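Local structure of extracellular ligand-binding receptor (Desulfitobacterium hafniense, 4Q6B) at residues E143-Y149 and T172-N178. The protein probably serves as the substrate-binding receptor of an ABC transporter for amino acids, and binds leucine. Numbering follows the deposited sequence.
Sequences ERMVIYY and TIVDRFN. With CA (calcium ion), chain E.
Phe177 stacks with Tyr148 where strands 144-149 and 172-177 run parallel, the two strands of a beta-alpha-beta crossover joined through helix 153-168 at the edge of a periplasmic-binding-protein sheet. The rings form an offset stack, centroids 4.6 Å apart and planes 25° off parallel, with Tyr148 CD1 over the rim of the Phe177 face. Set between its own backbone N and carbonyl carbon (chi1 73°), the phenyl group leans toward the neighbouring strand, and its CE1 edge meets Val146 CG1 at 3.6 Å. Trp193 and Leu189 of helix 183-195 also pack against this ring; an alanine here would probably open a gap between Tyr148, Val146 and that helix.

Six backbone hydrogen bonds zip the strands together, interrupted by a beta bulge: Val174 is an extra residue between the pairs Met145-Ile173 and Ile147-Arg176. The bulged valine is itself a knob, its CG1 lying over a face of the Arg144 guanidinium, 3.6 Å from NH1, which is hydrogen-bonded to Phe196 O.

On the face toward helix 153-168, Ile147 and Ile173 lie roughly perpendicular, their CD1 methyls 3.9 Å apart. Farther along, the Tyr149 ring is a wedge between two side chains. Asn178 CB makes a CH-pi contact over one face, 4.0 Å from the ring centroid, while Arg176 crosses the other side, its CD 3.5 Å from Tyr149 CE2 and its guanidinium tied to Glu163 and Asn160.

Arg176 O and Asp175 OD1 (2.4 Å) bind a calcium ion whose remaining ligands are waters. The other carboxylate oxygen, Asp175 OD2, forms a salt bridge with Lys192 and a hydrogen bond with Trp193 NE1, and accepts a hydrogen bond of 2.9 Å from a calcium-bound water.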
# COMPACT_ATOMS: atom_id res chain seq x y z
N GLU A 143 -8.11 25.34 2.92
CA GLU A 143 -9.28 25.76 2.15
C GLU A 143 -9.08 25.83 0.65
O GLU A 143 -10.05 25.72 -0.11
CB GLU A 143 -9.76 27.15 2.62
CG GLU A 143 -10.03 27.20 4.12
CD GLU A 143 -10.93 28.34 4.55
OE1 GLU A 143 -11.19 29.24 3.75
OE2 GLU A 143 -11.38 28.31 5.71
N ARG A 144 -7.85 26.15 0.21
CA ARG A 144 -7.54 26.39 -1.22
C ARG A 144 -6.25 25.64 -1.55
O ARG A 144 -5.20 26.00 -1.06
CB ARG A 144 -7.34 27.89 -1.48
CG ARG A 144 -8.51 28.77 -1.01
CD ARG A 144 -8.62 30.14 -1.72
NE ARG A 144 -9.84 30.10 -2.53
CZ ARG A 144 -9.99 30.53 -3.78
NH1 ARG A 144 -9.00 31.14 -4.43
NH2 ARG A 144 -11.16 30.38 -4.38
N MSE A 145 -6.32 24.57 -2.34
CA MSE A 145 -5.14 23.73 -2.52
C MSE A 145 -4.82 23.54 -4.02
O MSE A 145 -5.67 23.76 -4.91
CB MSE A 145 -5.32 22.37 -1.83
CG MSE A 145 -5.32 22.48 -0.29
SE MSE A 145 -5.40 20.75 0.50
CE MSE A 145 -3.63 20.08 -0.06
N VAL A 146 -3.59 23.11 -4.29
CA VAL A 146 -3.13 22.81 -5.66
C VAL A 146 -2.85 21.31 -5.77
O VAL A 146 -2.40 20.71 -4.81
CB VAL A 146 -1.84 23.60 -6.02
CG1 VAL A 146 -1.17 23.09 -7.31
CG2 VAL A 146 -2.16 25.10 -6.22
N ILE A 147 -3.10 20.69 -6.92
CA ILE A 147 -2.80 19.27 -7.09
C ILE A 147 -1.76 19.14 -8.20
O ILE A 147 -1.99 19.60 -9.33
CB ILE A 147 -4.05 18.43 -7.45
CG1 ILE A 147 -5.07 18.41 -6.30
CG2 ILE A 147 -3.67 16.95 -7.77
CD1 ILE A 147 -6.38 17.73 -6.72
N TYR A 148 -0.61 18.52 -7.89
CA TYR A 148 0.40 18.18 -8.92
C TYR A 148 0.18 16.72 -9.20
O TYR A 148 0.24 15.91 -8.28
CB TYR A 148 1.81 18.39 -8.35
CG TYR A 148 2.95 18.02 -9.28
CD1 TYR A 148 2.94 18.40 -10.63
CD2 TYR A 148 4.08 17.38 -8.80
CE1 TYR A 148 4.03 18.10 -11.51
CE2 TYR A 148 5.15 17.08 -9.62
CZ TYR A 148 5.14 17.45 -10.97
OH TYR A 148 6.18 17.13 -11.81
N TYR A 149 -0.08 16.35 -10.45
CA TYR A 149 -0.45 14.95 -10.68
C TYR A 149 0.25 14.35 -11.90
O TYR A 149 0.73 15.09 -12.75
CB TYR A 149 -1.98 14.81 -10.82
CG TYR A 149 -2.51 15.41 -12.08
CD1 TYR A 149 -2.81 14.62 -13.20
CD2 TYR A 149 -2.72 16.78 -12.17
CE1 TYR A 149 -3.25 15.18 -14.37
CE2 TYR A 149 -3.17 17.35 -13.33
CZ TYR A 149 -3.45 16.55 -14.41
OH TYR A 149 -3.91 17.13 -15.57
N THR A 172 -11.34 23.99 -1.91
CA THR A 172 -11.39 24.28 -3.33
C THR A 172 -10.03 23.93 -3.92
O THR A 172 -9.00 24.26 -3.32
CB THR A 172 -11.62 25.79 -3.52
OG1 THR A 172 -12.86 26.15 -2.90
CG2 THR A 172 -11.66 26.17 -4.99
N ILE A 173 -10.03 23.29 -5.08
CA ILE A 173 -8.80 23.06 -5.82
C ILE A 173 -8.62 24.24 -6.76
O ILE A 173 -9.36 24.38 -7.73
CB ILE A 173 -8.84 21.73 -6.60
CG1 ILE A 173 -9.06 20.54 -5.64
CG2 ILE A 173 -7.55 21.54 -7.42
CD1 ILE A 173 -7.98 20.44 -4.49
N VAL A 174 -7.65 25.11 -6.46
CA VAL A 174 -7.50 26.33 -7.24
C VAL A 174 -6.64 26.13 -8.49
O VAL A 174 -6.69 26.93 -9.41
CB VAL A 174 -6.95 27.50 -6.38
CG1 VAL A 174 -7.89 27.79 -5.21
CG2 VAL A 174 -5.52 27.19 -5.90
N ASP A 175 -5.85 25.05 -8.54
CA ASP A 175 -5.13 24.75 -9.78
C ASP A 175 -4.72 23.29 -9.75
O ASP A 175 -4.46 22.74 -8.70
CB ASP A 175 -3.88 25.63 -9.92
CG ASP A 175 -3.22 25.54 -11.31
OD1 ASP A 175 -3.91 25.22 -12.33
OD2 ASP A 175 -2.00 25.85 -11.39
N ARG A 176 -4.70 22.65 -10.90
CA ARG A 176 -4.09 21.32 -11.01
C ARG A 176 -3.12 21.41 -12.18
O ARG A 176 -3.33 22.20 -13.15
CB ARG A 176 -5.15 20.22 -11.21
CG ARG A 176 -5.73 20.18 -12.60
CD ARG A 176 -6.35 18.82 -12.90
NE ARG A 176 -7.26 18.39 -11.85
CZ ARG A 176 -7.72 17.14 -11.73
NH1 ARG A 176 -8.56 16.82 -10.75
NH2 ARG A 176 -7.34 16.21 -12.60
N PHE A 177 -2.00 20.70 -12.08
CA PHE A 177 -0.96 20.76 -13.13
C PHE A 177 -0.17 19.45 -13.16
O PHE A 177 -0.14 18.71 -12.16
CB PHE A 177 -0.03 21.98 -12.97
CG PHE A 177 0.97 21.87 -11.81
CD1 PHE A 177 0.54 21.82 -10.48
CD2 PHE A 177 2.35 21.81 -12.06
CE1 PHE A 177 1.47 21.75 -9.41
CE2 PHE A 177 3.28 21.74 -10.99
CZ PHE A 177 2.84 21.69 -9.67
N ASN A 178 0.45 19.15 -14.30
CA ASN A 178 1.17 17.88 -14.43
C ASN A 178 2.58 17.99 -15.00
O ASN A 178 3.29 16.98 -15.18
CB ASN A 178 0.35 16.91 -15.25
CG ASN A 178 0.11 17.40 -16.67
OD1 ASN A 178 -0.99 17.82 -17.01
ND2 ASN A 178 1.13 17.33 -17.50
CA CA E . -3.71 24.09 -14.47
O HOH W 1 -12.60 26.91 -0.14
O HOH W 2 -1.57 25.08 -14.17
O HOH W 3 -5.92 23.71 -13.55
O HOH W 4 -2.21 23.12 -16.62
O HOH W 5 -4.64 22.66 -15.95
O HOH W 6 -4.47 25.99 -15.11